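Local coordinates for succinoglycan biosynthesis protein (Bacillus cereus ATCC 14579, PDB 3B55) that binds a calcium ion and belongs to the erythromycin esterase family, so it may be a hydrolase, although its natural substrate is not established, at residues M93-V98 / L147-W152; G170-S175 / L281-A286; N349-D354 / I408-P413. The protein carries 1 engineered substitution. All blocks are in the same frame, centred on the assembly; numbering follows the deposited sequence.

Contact 1: M93-V98 / L147-W152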
loop_
_atom_site.group_PDB
_atom_site.type_symbol
_atom_site.label_atom_id
_atom_site.label_comp_id
_atom_site.label_asym_id
_atom_site.label_seq_id
_atom_site.Cartn_x
_atom_site.Cartn_y
_atom_site.Cartn_z
HETATM N N MSE A 93 -0.010 -3.627 -14.704
HETATM C CA MSE A 93 -1.136 -4.537 -14.531
HETATM C C MSE A 93 -1.995 -4.064 -13.354
HETATM O O MSE A 93 -3.219 -4.221 -13.359
HETATM C CB MSE A 93 -0.646 -5.960 -14.264
HETATM C CG MSE A 93 -1.750 -6.991 -14.231
HETATM SE SE MSE A 93 -2.763 -7.078 -15.898
HETATM C CE MSE A 93 -1.587 -8.175 -16.932
ATOM N N LYS A 94 -1.352 -3.486 -12.343
ATOM C CA LYS A 94 -2.083 -2.991 -11.183
ATOM C C LYS A 94 -2.838 -1.725 -11.580
ATOM O O LYS A 94 -3.903 -1.421 -11.042
ATOM C CB LYS A 94 -1.119 -2.702 -10.033
ATOM C CG LYS A 94 -0.737 -3.943 -9.240
ATOM C CD LYS A 94 0.127 -3.582 -8.042
ATOM C CE LYS A 94 -0.587 -2.606 -7.113
ATOM N NZ LYS A 94 0.289 -2.247 -5.962
ATOM N N HIS A 95 -2.268 -0.997 -12.533
ATOM C CA HIS A 95 -2.869 0.223 -13.043
ATOM C C HIS A 95 -4.181 -0.166 -13.738
ATOM O O HIS A 95 -5.224 0.453 -13.522
ATOM C CB HIS A 95 -1.886 0.887 -14.020
ATOM C CG HIS A 95 -2.388 2.154 -14.647
ATOM N ND1 HIS A 95 -1.569 2.980 -15.388
ATOM C CD2 HIS A 95 -3.622 2.707 -14.693
ATOM C CE1 HIS A 95 -2.279 3.986 -15.869
ATOM N NE2 HIS A 95 -3.527 3.844 -15.462
ATOM N N ARG A 96 -4.122 -1.209 -14.558
ATOM C CA ARG A 96 -5.300 -1.678 -15.275
ATOM C C ARG A 96 -6.431 -2.085 -14.330
ATOM O O ARG A 96 -7.605 -1.832 -14.605
ATOM C CB ARG A 96 -4.943 -2.870 -16.155
ATOM C CG ARG A 96 -3.867 -2.610 -17.203
ATOM C CD ARG A 96 -3.868 -3.751 -18.201
ATOM N NE ARG A 96 -5.178 -3.840 -18.846
ATOM C CZ ARG A 96 -5.807 -4.978 -19.117
ATOM N NH1 ARG A 96 -5.247 -6.141 -18.802
ATOM N NH2 ARG A 96 -7.003 -4.951 -19.691
ATOM N N ILE A 97 -6.071 -2.736 -13.228
ATOM C CA ILE A 97 -7.052 -3.184 -12.248
ATOM C C ILE A 97 -7.721 -2.004 -11.554
ATOM O O ILE A 97 -8.943 -1.986 -11.383
ATOM C CB ILE A 97 -6.391 -4.104 -11.194
ATOM C CG1 ILE A 97 -5.790 -5.327 -11.900
ATOM C CG2 ILE A 97 -7.411 -4.525 -10.151
ATOM C CD1 ILE A 97 -4.988 -6.228 -11.007
ATOM N N VAL A 98 -6.922 -1.025 -11.145
ATOM C CA VAL A 98 -7.477 0.161 -10.509
ATOM C C VAL A 98 -8.510 0.740 -11.467
ATOM O O VAL A 98 -9.630 1.050 -11.069
ATOM C CB VAL A 98 -6.385 1.219 -10.242
ATOM C CG1 VAL A 98 -7.010 2.487 -9.685
ATOM C CG2 VAL A 98 -5.362 0.661 -9.263
ATOM N N LEU A 147 3.821 7.709 -12.612
ATOM C CA LEU A 147 3.367 8.985 -13.140
ATOM C C LEU A 147 2.242 8.820 -14.146
ATOM O O LEU A 147 1.413 9.716 -14.278
ATOM C CB LEU A 147 4.527 9.743 -13.767
ATOM C CG LEU A 147 5.515 10.142 -12.673
ATOM C CD1 LEU A 147 6.818 10.461 -13.313
ATOM C CD2 LEU A 147 4.995 11.321 -11.869
ATOM N N ASP A 148 2.204 7.689 -14.849
ATOM C CA ASP A 148 1.122 7.458 -15.814
ATOM C C ASP A 148 -0.168 7.150 -15.059
ATOM O O ASP A 148 -1.255 7.532 -15.486
ATOM C CB ASP A 148 1.423 6.279 -16.747
ATOM C CG ASP A 148 2.548 6.569 -17.719
ATOM O OD1 ASP A 148 2.721 7.748 -18.106
ATOM O OD2 ASP A 148 3.248 5.606 -18.106
ATOM N N LEU A 149 -0.039 6.439 -13.942
ATOM C CA LEU A 149 -1.192 6.089 -13.125
ATOM C C LEU A 149 -1.826 7.364 -12.583
ATOM O O LEU A 149 -3.043 7.535 -12.638
ATOM C CB LEU A 149 -0.771 5.202 -11.953
ATOM C CG LEU A 149 -1.792 5.059 -10.814
ATOM C CD1 LEU A 149 -3.022 4.300 -11.303
ATOM C CD2 LEU A 149 -1.150 4.342 -9.637
ATOM N N LEU A 150 -0.986 8.251 -12.061
ATOM C CA LEU A 150 -1.451 9.513 -11.505
ATOM C C LEU A 150 -2.045 10.393 -12.597
ATOM O O LEU A 150 -3.062 11.059 -12.383
ATOM C CB LEU A 150 -0.297 10.231 -10.801
ATOM C CG LEU A 150 0.197 9.512 -9.542
ATOM C CD1 LEU A 150 1.482 10.141 -9.044
ATOM C CD2 LEU A 150 -0.891 9.571 -8.478
ATOM N N ASP A 151 -1.414 10.392 -13.768
ATOM C CA ASP A 151 -1.917 11.191 -14.874
ATOM C C ASP A 151 -3.274 10.659 -15.320
ATOM O O ASP A 151 -4.166 11.436 -15.645
ATOM C CB ASP A 151 -0.941 11.182 -16.046
ATOM C CG ASP A 151 -1.430 12.025 -17.205
ATOM O OD1 ASP A 151 -1.979 13.115 -16.942
ATOM O OD2 ASP A 151 -1.265 11.609 -18.371
ATOM N N TRP A 152 -3.441 9.339 -15.339
ATOM C CA TRP A 152 -4.732 8.783 -15.727
ATOM C C TRP A 152 -5.787 9.215 -14.697
ATOM O O TRP A 152 -6.920 9.549 -15.057
ATOM C CB TRP A 152 -4.690 7.254 -15.790
ATOM C CG TRP A 152 -6.064 6.678 -15.879
ATOM C CD1 TRP A 152 -6.881 6.680 -16.970
ATOM C CD2 TRP A 152 -6.844 6.154 -14.796
ATOM N NE1 TRP A 152 -8.126 6.204 -16.633
ATOM C CE2 TRP A 152 -8.132 5.877 -15.302
ATOM C CE3 TRP A 152 -6.582 5.904 -13.443
ATOM C CZ2 TRP A 152 -9.160 5.353 -14.506
ATOM C CZ3 TRP A 152 -7.606 5.382 -12.647
ATOM C CH2 TRP A 152 -8.878 5.120 -13.183
#

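Contact 2: G170-S175 / L281-A286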
loop_
_atom_site.group_PDB
_atom_site.type_symbol
_atom_site.label_atom_id
_atom_site.label_comp_id
_atom_site.label_asym_id
_atom_site.label_seq_id
_atom_site.Cartn_x
_atom_site.Cartn_y
_atom_site.Cartn_z
ATOM N N GLY A 170 -2.167 8.538 1.351
ATOM C CA GLY A 170 -0.927 7.873 1.699
ATOM C C GLY A 170 -1.071 7.274 3.090
ATOM O O GLY A 170 -1.410 7.978 4.047
HETATM N N MSE A 171 -0.817 5.978 3.224
HETATM C CA MSE A 171 -0.947 5.345 4.523
HETATM C C MSE A 171 0.374 5.215 5.287
HETATM O O MSE A 171 0.370 4.869 6.469
HETATM C CB MSE A 171 -1.595 3.969 4.365
HETATM C CG MSE A 171 -0.714 2.936 3.690
HETATM SE SE MSE A 171 -1.593 1.216 3.505
HETATM C CE MSE A 171 -0.500 0.478 2.084
ATOM N N ASP A 172 1.497 5.501 4.627
ATOM C CA ASP A 172 2.796 5.378 5.291
ATOM C C ASP A 172 3.184 6.602 6.118
ATOM O O ASP A 172 2.718 7.714 5.859
ATOM C CB ASP A 172 3.894 5.083 4.273
ATOM C CG ASP A 172 5.016 4.266 4.862
ATOM O OD1 ASP A 172 5.073 4.154 6.106
ATOM O OD2 ASP A 172 5.844 3.740 4.091
ATOM N N ILE A 173 4.057 6.385 7.101
ATOM C CA ILE A 173 4.508 7.446 8.002
ATOM C C ILE A 173 6.023 7.486 8.234
ATOM O O ILE A 173 6.470 7.538 9.379
ATOM C CB ILE A 173 3.853 7.291 9.383
ATOM C CG1 ILE A 173 4.101 5.871 9.900
ATOM C CG2 ILE A 173 2.371 7.588 9.300
ATOM C CD1 ILE A 173 3.690 5.657 11.340
ATOM N N GLN A 174 6.812 7.471 7.169
ATOM C CA GLN A 174 8.255 7.510 7.329
ATOM C C GLN A 174 8.677 8.942 7.649
ATOM O O GLN A 174 9.846 9.218 7.926
ATOM C CB GLN A 174 8.929 7.011 6.051
ATOM C CG GLN A 174 8.268 5.759 5.487
ATOM C CD GLN A 174 9.262 4.678 5.105
ATOM O OE1 GLN A 174 9.971 4.142 5.957
ATOM N NE2 GLN A 174 9.316 4.353 3.818
ATOM N N SER A 175 7.704 9.847 7.617
ATOM C CA SER A 175 7.943 11.255 7.902
ATOM C C SER A 175 6.626 12.027 8.016
ATOM O O SER A 175 5.564 11.546 7.625
ATOM C CB SER A 175 8.796 11.883 6.797
ATOM O OG SER A 175 8.071 11.953 5.582
ATOM N N LEU A 281 5.544 -3.422 14.338
ATOM C CA LEU A 281 4.166 -3.705 14.703
ATOM C C LEU A 281 3.403 -2.393 14.600
ATOM O O LEU A 281 2.344 -2.332 13.985
ATOM C CB LEU A 281 4.075 -4.237 16.136
ATOM C CG LEU A 281 2.655 -4.493 16.654
ATOM C CD1 LEU A 281 2.022 -5.630 15.862
ATOM C CD2 LEU A 281 2.692 -4.828 18.137
ATOM N N LYS A 282 3.965 -1.343 15.196
ATOM C CA LYS A 282 3.338 -0.032 15.175
ATOM C C LYS A 282 3.305 0.526 13.762
ATOM O O LYS A 282 2.369 1.234 13.399
ATOM C CB LYS A 282 4.087 0.950 16.084
ATOM C CG LYS A 282 4.029 0.622 17.572
ATOM C CD LYS A 282 4.554 1.793 18.394
ATOM C CE LYS A 282 4.769 1.441 19.857
ATOM N NZ LYS A 282 6.039 0.691 20.069
ATOM N N HIS A 283 4.321 0.212 12.961
ATOM C CA HIS A 283 4.353 0.724 11.599
ATOM C C HIS A 283 3.122 0.279 10.827
ATOM O O HIS A 283 2.390 1.111 10.302
ATOM C CB HIS A 283 5.600 0.261 10.841
ATOM C CG HIS A 283 5.679 0.790 9.438
ATOM N ND1 HIS A 283 5.999 -0.005 8.357
ATOM C CD2 HIS A 283 5.456 2.030 8.938
ATOM C CE1 HIS A 283 5.962 0.720 7.252
ATOM N NE2 HIS A 283 5.634 1.958 7.576
ATOM N N ASP A 284 2.873 -1.026 10.769
ATOM C CA ASP A 284 1.723 -1.500 10.011
ATOM C C ASP A 284 0.383 -1.306 10.704
ATOM O O ASP A 284 -0.657 -1.380 10.063
ATOM C CB ASP A 284 1.920 -2.955 9.588
ATOM C CG ASP A 284 2.567 -3.067 8.207
ATOM O OD1 ASP A 284 3.408 -2.199 7.874
ATOM O OD2 ASP A 284 2.242 -4.011 7.447
ATOM N N ILE A 285 0.401 -1.071 12.011
ATOM C CA ILE A 285 -0.846 -0.810 12.702
ATOM C C ILE A 285 -1.295 0.548 12.138
ATOM O O ILE A 285 -2.446 0.720 11.754
ATOM C CB ILE A 285 -0.646 -0.730 14.234
ATOM C CG1 ILE A 285 -0.674 -2.148 14.814
ATOM C CG2 ILE A 285 -1.709 0.158 14.867
ATOM C CD1 ILE A 285 -0.587 -2.202 16.325
ATOM N N ALA A 286 -0.359 1.490 12.055
ATOM C CA ALA A 286 -0.636 2.823 11.531
ATOM C C ALA A 286 -1.120 2.784 10.074
ATOM O O ALA A 286 -2.103 3.439 9.734
ATOM C CB ALA A 286 0.622 3.698 11.639
#

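Contact 3: N349-D354 / I408-P413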
loop_
_atom_site.group_PDB
_atom_site.type_symbol
_atom_site.label_atom_id
_atom_site.label_comp_id
_atom_site.label_asym_id
_atom_site.label_seq_id
_atom_site.Cartn_x
_atom_site.Cartn_y
_atom_site.Cartn_z
ATOM N N ASN A 349 14.040 -4.009 -10.691
ATOM C CA ASN A 349 14.890 -3.062 -9.990
ATOM C C ASN A 349 14.942 -3.442 -8.515
ATOM O O ASN A 349 13.932 -3.839 -7.917
ATOM C CB ASN A 349 14.354 -1.632 -10.100
ATOM C CG ASN A 349 14.591 -1.020 -11.466
ATOM O OD1 ASN A 349 15.686 -1.111 -12.018
ATOM N ND2 ASN A 349 13.565 -0.382 -12.012
ATOM N N VAL A 350 16.129 -3.322 -7.936
ATOM C CA VAL A 350 16.336 -3.627 -6.530
ATOM C C VAL A 350 17.628 -2.932 -6.124
ATOM O O VAL A 350 18.459 -2.632 -6.981
ATOM C CB VAL A 350 16.480 -5.149 -6.304
ATOM C CG1 VAL A 350 17.745 -5.674 -6.997
ATOM C CG2 VAL A 350 16.522 -5.449 -4.821
ATOM N N LYS A 351 17.788 -2.648 -4.835
ATOM C CA LYS A 351 19.012 -2.012 -4.360
ATOM C C LYS A 351 20.116 -3.070 -4.297
ATOM O O LYS A 351 19.919 -4.143 -3.730
ATOM C CB LYS A 351 18.796 -1.390 -2.981
ATOM C CG LYS A 351 17.955 -0.116 -3.015
ATOM C CD LYS A 351 17.865 0.522 -1.638
ATOM C CE LYS A 351 17.113 1.843 -1.686
ATOM N NZ LYS A 351 16.773 2.348 -0.322
ATOM N N ASN A 352 21.273 -2.768 -4.882
ATOM C CA ASN A 352 22.384 -3.721 -4.898
ATOM C C ASN A 352 23.201 -3.784 -3.611
ATOM O O ASN A 352 22.810 -3.236 -2.579
ATOM C CB ASN A 352 23.325 -3.435 -6.076
ATOM C CG ASN A 352 23.880 -2.031 -6.056
ATOM O OD1 ASN A 352 23.813 -1.329 -5.044
ATOM N ND2 ASN A 352 24.457 -1.616 -7.175
ATOM N N SER A 353 24.340 -4.466 -3.694
ATOM C CA SER A 353 25.238 -4.641 -2.561
ATOM C C SER A 353 25.772 -3.314 -2.049
ATOM O O SER A 353 26.239 -3.228 -0.915
ATOM C CB SER A 353 26.404 -5.562 -2.942
ATOM O OG SER A 353 27.111 -5.070 -4.065
ATOM N N ASP A 354 25.698 -2.284 -2.888
ATOM C CA ASP A 354 26.158 -0.953 -2.510
ATOM C C ASP A 354 25.003 -0.057 -2.088
ATOM O O ASP A 354 25.208 1.102 -1.726
ATOM C CB ASP A 354 26.918 -0.285 -3.662
ATOM C CG ASP A 354 28.292 -0.883 -3.879
ATOM O OD1 ASP A 354 28.809 -1.525 -2.942
ATOM O OD2 ASP A 354 28.862 -0.690 -4.975
ATOM N N ILE A 408 11.800 -8.194 -1.522
ATOM C CA ILE A 408 12.243 -7.081 -0.688
ATOM C C ILE A 408 13.039 -6.095 -1.555
ATOM O O ILE A 408 13.706 -6.486 -2.517
ATOM C CB ILE A 408 13.102 -7.576 0.489
ATOM C CG1 ILE A 408 12.298 -8.579 1.316
ATOM C CG2 ILE A 408 13.508 -6.402 1.375
ATOM C CD1 ILE A 408 10.931 -8.043 1.743
ATOM N N THR A 409 12.957 -4.812 -1.228
ATOM C CA THR A 409 13.633 -3.800 -2.027
ATOM C C THR A 409 15.158 -3.793 -1.935
ATOM O O THR A 409 15.831 -3.126 -2.724
ATOM C CB THR A 409 13.083 -2.407 -1.682
ATOM O OG1 THR A 409 13.229 -2.167 -0.273
ATOM C CG2 THR A 409 11.612 -2.324 -2.046
ATOM N N THR A 410 15.707 -4.539 -0.982
ATOM C CA THR A 410 17.157 -4.614 -0.842
ATOM C C THR A 410 17.634 -6.055 -0.904
ATOM O O THR A 410 17.009 -6.949 -0.338
ATOM C CB THR A 410 17.647 -4.010 0.490
ATOM O OG1 THR A 410 17.384 -2.601 0.508
ATOM C CG2 THR A 410 19.154 -4.242 0.657
ATOM N N GLU A 411 18.737 -6.266 -1.613
ATOM C CA GLU A 411 19.350 -7.584 -1.757
ATOM C C GLU A 411 20.544 -7.571 -0.802
ATOM O O GLU A 411 21.400 -6.685 -0.888
ATOM C CB GLU A 411 19.838 -7.795 -3.198
ATOM C CG GLU A 411 18.741 -7.654 -4.250
ATOM C CD GLU A 411 18.291 -8.987 -4.838
ATOM O OE1 GLU A 411 19.064 -9.578 -5.625
ATOM O OE2 GLU A 411 17.165 -9.438 -4.524
ATOM N N GLY A 412 20.599 -8.532 0.116
ATOM C CA GLY A 412 21.700 -8.570 1.063
ATOM C C GLY A 412 21.792 -9.903 1.773
ATOM O O GLY A 412 20.823 -10.655 1.768
ATOM N N PRO A 413 22.933 -10.210 2.418
ATOM C CA PRO A 413 23.170 -11.461 3.141
ATOM C C PRO A 413 22.089 -11.778 4.170
ATOM O O PRO A 413 21.764 -12.940 4.409
ATOM C CB PRO A 413 24.530 -11.221 3.808
ATOM C CG PRO A 413 25.178 -10.192 2.925
ATOM C CD PRO A 413 24.037 -9.266 2.656
HETATM O O HOH W 1 14.607 0.405 1.308
#

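Contact 1: M93-V98 / L147-W152
Two helices of an alpha/beta fold, 88-104 and 144-158, lie side by side here and run almost parallel. Their short axes cross at -15° and come within 10.4 Å of each other. His95 is the side chain that fills the gap between them. Its CG is anti to the backbone N, and this sends the imidazole across to the other helix. The ring and the side chain of Leu149 lie alongside each other, pointing opposite ways. Leu149 CA sits over one face of the ring, 3.9 Å from the centroid of the His95 imidazole and 23° off its normal, a CH-pi contact. The CD1 branch of Leu149 reaches His95 CD2 at 3.8 Å. At the edge of the same ring, His95 NE2 meets Trp152 CB at 3.6 Å. The imidazole and the five-membered ring of the indole are inclined by 51°, so they form neither a stack nor a T-shaped pair. Helix 88-104 is the connection of a beta-alpha-beta crossover from strand 77-82 to strand 109-112. Helix 144-158 follows on the way to strand 167-172. Both helices rest on strand 301-306 of the mixed sheet, where Val98 touches Ile302 and Trp304, and Leu149 also reaches Trp304. One turn on from His95, Val98 points toward the partner helix. Its CG1 branch, anti to the backbone N, makes a loose apolar contact with the indole of Trp152, 4.2 Å from CZ3. Trp152 also touches Lys99 and Val102 of helix 88-104.

Contact 2: G170-S175 / L281-A286
The imidazole of His283 takes its partners at the edge, near the ring plane: Asp172 OD1 at NE2, and Ile173 CG1 beside CD2. The carboxylate of Asp172 is turned 42° against the ring. The contact lies in the alpha/beta fold at the end of strand 167-172, an outermost strand of the mixed sheet. Helix 278-298 comes up beside the point where this strand turns into loop. The central bond is a His-carboxylate hydrogen bond from His283 NE2 to Asp172 OD1, 2.7 Å long and nearly straight at 166°. The acceptor lies almost in the imidazole plane. From the side of Asp172, however, the donor stands above the carboxylate plane. His283 CG is anti to the backbone N, which carries the ring out from the helix. Its other nitrogen, ND1, is hydrogen-bonded to Tyr320 OH, so both ends of the ring are held and its rotation is fixed. NE2 carries the donated proton; the carboxylate would tend to stabilise any positive charge on the ring. Asp172 OD1 is gripped twice, because Ile173 N also donates to it at 2.6 Å. The side chain of Asp172 lies about 6 Å from the calcium ion, near the metal site of His85 and Glu113. Selenomethionine Met171, just before it, touches Glu113. Beyond the polar pair, Ile173 and Ala286 pack together, both also against Gln264 of helix 250-268. Ile173 CG1 takes the crowded place between the backbone N and the carbonyl carbon, and the extended chain brings CD1 to 3.7 Å from Ala286 CB.

Contact 3: N349-D354 / I408-P413
Val350 and Glu411 both point toward the opposite segment, and their side chains cross at about a right angle. Val350 CG2 is anti to the backbone N and faces the loop, where it lies 3.2 Å from Thr409 O. Glu411 has CG anti to its own carbonyl carbon and then bends at chi2 (-106°). Its CG lies against Val350 CG1, at 3.5 Å, while OE2 is taken by a salt bridge to Lys417. Lys351 crosses Thr410 obliquely, its CD 3.8 Å from Thr410 OG1. From there the extended chain leads away, and a water weakly links Lys351 NZ with Thr409 OG1. The backbones form a single parallel beta bridge between Lys351 and Thr410. Lys351 N donates to Thr409 O at 2.9 Å, and Lys351 O accepts from Glu411 N at 3.2 Å. Both bonds lie in the plane of their carbonyls, and the N-H of Lys351 is nearly straight on its acceptor at 170°. The loop 408-413 thus lines up beside the end of strand 346-351, whose hairpin partner is strand 357-362. It comes from between the paired strands 402-405 and 418-421. Thr409 also faces the metal site: its side chain touches calcium ligand His85 and is about 5 Å from the ion.

Overall arrangement
From the N terminus the three contacts come in series; none nests in or crosses another. Contact 1 closes the excursion through strand 109-112 and helix 116-128, tying two helices together on strand 301-306. The chain then passes from helix 144-158 into strand 167-172. Contact 2 closes a long loop of 105 residues, mostly helical and without a strand, bringing helix 278-298 back to the edge of the sheet. Contact 3 closes the last loop, from strand 346-351 through helix 371-376 and strand 382-386 to residues 408-413. Their centres are 22 to 26 Å apart. Contacts 2 and 3 both border the calcium site, while contact 1 lies farther from its ligands.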